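Local coordinates for diacylglycerol lipase (Aspergillus oryzae, PDB 5XK2), which probably hydrolyses the ester bonds of mono- and diacylglycerols, as a fungal class 3 lipase with an alpha/beta-hydrolase fold, at residues V75-T80 and D136-E141. Residues are numbered along the deposited sequence; the frame is centred on the assembly and turned at random.
Sequences VAVDNT and DELKPE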
ATOM      1  N   VAL A  75      13.821 -21.544  -6.913  1.00  8.92           N
ATOM      2  CA  VAL A  75      15.228 -21.926  -6.865  1.00  8.71           C
ATOM      3  C   VAL A  75      15.660 -22.113  -8.302  1.00 10.47           C
ATOM      4  O   VAL A  75      15.036 -22.882  -9.039  1.00 11.72           O
ATOM      5  CB  VAL A  75      15.466 -23.219  -6.076  1.00 11.64           C
ATOM      6  CG1 VAL A  75      16.958 -23.523  -6.021  1.00 12.00           C
ATOM      7  CG2 VAL A  75      14.904 -23.082  -4.659  1.00 11.89           C
ATOM      8  N   ALA A  76      16.692 -21.386  -8.714  1.00  9.45           N
ATOM      9  CA  ALA A  76      17.150 -21.445 -10.099  1.00 10.09           C
ATOM     10  C   ALA A  76      18.634 -21.782 -10.177  1.00 10.73           C
ATOM     11  O   ALA A  76      19.381 -21.624  -9.194  1.00 12.66           O
ATOM     12  CB  ALA A  76      16.876 -20.109 -10.794  1.00 10.81           C
ATOM     13  N   VAL A  77      19.051 -22.281 -11.334  1.00  9.06           N
ATOM     14  CA  VAL A  77      20.448 -22.630 -11.550  1.00  9.36           C
ATOM     15  C   VAL A  77      21.023 -21.664 -12.575  1.00 10.48           C
ATOM     16  O   VAL A  77      20.477 -21.539 -13.684  1.00 11.74           O
ATOM     17  CB  VAL A  77      20.599 -24.075 -12.067  1.00 13.54           C
ATOM     18  CG1 VAL A  77      22.054 -24.368 -12.377  1.00 14.21           C
ATOM     19  CG2 VAL A  77      20.052 -25.069 -11.058  1.00 16.27           C
ATOM     20  N   ASP A  78      22.113 -20.991 -12.207  1.00 10.31           N
ATOM     21  CA  ASP A  78      22.818 -20.104 -13.119  1.00 12.72           C
ATOM     22  C   ASP A  78      24.171 -20.757 -13.426  1.00 14.60           C
ATOM     23  O   ASP A  78      25.095 -20.706 -12.611  1.00 12.24           O
ATOM     24  CB  ASP A  78      22.976 -18.725 -12.466  1.00 12.62           C
ATOM     25  CG  ASP A  78      23.712 -17.720 -13.334  1.00 15.09           C
ATOM     26  OD1 ASP A  78      24.450 -18.111 -14.257  1.00 14.08           O
ATOM     27  OD2 ASP A  78      23.580 -16.500 -13.057  1.00 14.30           O
ATOM     28  N   ASN A  79      24.290 -21.347 -14.616  1.00 14.01           N
ATOM     29  CA  ASN A  79      25.514 -22.069 -14.965  1.00 14.16           C
ATOM     30  C   ASN A  79      26.571 -21.136 -15.526  1.00 19.51           C
ATOM     31  O   ASN A  79      27.737 -21.500 -15.662  1.00 22.99           O
ATOM     32  CB  ASN A  79      25.211 -23.191 -15.958  1.00 14.57           C
ATOM     33  CG  ASN A  79      24.513 -24.361 -15.299  1.00 12.17           C
ATOM     34  OD1 ASN A  79      24.888 -24.771 -14.192  1.00 14.47           O
ATOM     35  ND2 ASN A  79      23.487 -24.904 -15.972  1.00 15.84           N
ATOM     36  N   THR A  80      26.169 -19.916 -15.842  1.00 15.07           N
ATOM     37  CA  THR A  80      27.129 -18.934 -16.316  1.00 14.56           C
ATOM     38  C   THR A  80      27.940 -18.407 -15.152  1.00 18.07           C
ATOM     39  O   THR A  80      29.172 -18.336 -15.216  1.00 18.79           O
ATOM     40  CB  THR A  80      26.414 -17.794 -17.039  1.00 15.59           C
ATOM     41  OG1 THR A  80      25.753 -18.352 -18.171  1.00 19.92           O
ATOM     42  CG2 THR A  80      27.405 -16.723 -17.496  1.00 20.57           C
ATOM     43  N   ASP A 136      19.758 -29.765  -1.966  1.00 16.16           N
ATOM     44  CA  ASP A 136      20.423 -31.055  -1.806  1.00 14.51           C
ATOM     45  C   ASP A 136      20.459 -31.826  -3.140  1.00 11.56           C
ATOM     46  O   ASP A 136      21.480 -32.436  -3.487  1.00 17.09           O
ATOM     47  CB  ASP A 136      19.735 -31.867  -0.709  1.00 14.01           C
ATOM     48  CG  ASP A 136      20.004 -31.314   0.699  1.00 22.39           C
ATOM     49  OD1 ASP A 136      20.799 -30.354   0.848  1.00 23.22           O
ATOM     50  OD2 ASP A 136      19.416 -31.864   1.653  1.00 25.41           O
ATOM     51  N   GLU A 137      19.370 -31.769  -3.900  1.00 11.77           N
ATOM     52  CA  GLU A 137      19.315 -32.434  -5.205  1.00 12.92           C
ATOM     53  C   GLU A 137      20.316 -31.801  -6.182  1.00 15.05           C
ATOM     54  O   GLU A 137      20.924 -32.495  -6.990  1.00 14.98           O
ATOM     55  CB  GLU A 137      17.897 -32.374  -5.781  1.00 16.91           C
ATOM     56  CG  GLU A 137      16.894 -33.252  -5.039  1.00 18.50           C
ATOM     57  CD  GLU A 137      15.459 -32.959  -5.408  1.00 27.18           C
ATOM     58  OE1 GLU A 137      15.216 -31.953  -6.110  1.00 28.46           O
ATOM     59  OE2 GLU A 137      14.574 -33.755  -5.012  1.00 28.57           O
ATOM     60  N   LEU A 138      20.489 -30.484  -6.100  1.00 11.99           N
ATOM     61  CA  LEU A 138      21.353 -29.784  -7.041  1.00 13.95           C
ATOM     62  C   LEU A 138      22.831 -29.928  -6.719  1.00 13.92           C
ATOM     63  O   LEU A 138      23.680 -29.731  -7.576  1.00 15.03           O
ATOM     64  CB  LEU A 138      20.985 -28.295  -7.082  1.00 11.44           C
ATOM     65  CG  LEU A 138      19.656 -28.029  -7.766  1.00 11.76           C
ATOM     66  CD1 LEU A 138      19.232 -26.572  -7.525  1.00 13.21           C
ATOM     67  CD2 LEU A 138      19.809 -28.305  -9.268  1.00 15.45           C
ATOM     68  N   LYS A 139      23.151 -30.281  -5.484  1.00 11.85           N
ATOM     69  CA  LYS A 139      24.545 -30.236  -5.058  1.00 12.99           C
ATOM     70  C   LYS A 139      25.509 -31.127  -5.862  1.00 14.61           C
ATOM     71  O   LYS A 139      26.560 -30.651  -6.282  1.00 16.41           O
ATOM     72  CB  LYS A 139      24.641 -30.592  -3.563  1.00 16.31           C
ATOM     73  CG  LYS A 139      26.051 -30.536  -3.002  1.00 25.05           C
ATOM     74  CD  LYS A 139      26.425 -29.132  -2.611  1.00 32.85           C
ATOM     75  CE  LYS A 139      27.506 -29.136  -1.536  1.00 38.18           C
ATOM     76  NZ  LYS A 139      28.844 -28.931  -2.131  1.00 43.00           N
ATOM     77  N   PRO A 140      25.187 -32.425  -6.057  1.00 14.03           N
ATOM     78  CA  PRO A 140      26.193 -33.300  -6.686  1.00 13.99           C
ATOM     79  C   PRO A 140      26.698 -32.851  -8.049  1.00 17.17           C
ATOM     80  O   PRO A 140      27.891 -32.989  -8.297  1.00 21.27           O
ATOM     81  CB  PRO A 140      25.455 -34.640  -6.822  1.00 16.40           C
ATOM     82  CG  PRO A 140      24.455 -34.618  -5.749  1.00 18.35           C
ATOM     83  CD  PRO A 140      23.981 -33.188  -5.686  1.00 15.06           C
ATOM     84  N   GLU A 141      25.833 -32.318  -8.910  1.00 16.24           N
ATOM     85  CA  GLU A 141      26.287 -31.892 -10.228  1.00 15.38           C
ATOM     86  C   GLU A 141      26.691 -30.414 -10.277  1.00 15.86           C
ATOM     87  O   GLU A 141      27.097 -29.919 -11.324  1.00 17.77           O
ATOM     88  CB  GLU A 141      25.196 -32.151 -11.280  1.00 16.38           C
ATOM     89  CG  GLU A 141      24.744 -33.619 -11.420  1.00 23.31           C
ATOM     90  CD  GLU A 141      25.862 -34.568 -11.843  1.00 28.53           C
ATOM     91  OE1 GLU A 141      26.907 -34.081 -12.334  1.00 27.75           O
ATOM     92  OE2 GLU A 141      25.689 -35.810 -11.694  1.00 28.76           O
TER
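Val75, Val77 and Leu138 meet through methyl groups alone, with no ring, amide or carboxylate between them; the flat element here is the sheet itself. Val75 and Val77, alternate residues of strand 71-78, direct their side chains from one face toward the helix end, whereas Ala76 points from the other face and touches Leu42. Leu138, in the last part of helix 118-138, faces this pair. Its CD2 comes tip to tip against Val77 CG2, at 3.7 Å. The other branch, CD1, serves both valines: it lies 3.9 Å from Val77 CG2 and 4.1 Å from Val75 CG1. Val77 CG2 thus faces both prongs of the leucine fork, while Val75 and Leu138 slip past each other in opposite directions. On Leu138 the reach comes from chi2 of 169°, which extends CD1 away from CA toward the strand. On Val77 chi1 of 176° turns CG1 opposite the backbone N and leaves CG2, the methyl flanking that N, as the one that touches. The backbones stay well apart, with 8.5 Å between Val77 CA and Leu138 CA, and the segments bury 110 Å² in all. Ile84 of strand 83-89 touches all three residues, and Val75 also packs on Ile131 and Thr134 one turn or more back along the helix. Leu138 O accepts a hydrogen bond from His142 ND1, and the side chain of Val77 also touches His142. Strand 83-89, helix 118-138 and strand 146-152 form a beta-alpha-beta crossover between neighbouring parallel strands; the contact packs the C-terminal part of that helix against one face of the sheet at its antiparallel margin, an apolar helix-on-sheet layer of the alpha/beta-hydrolase fold.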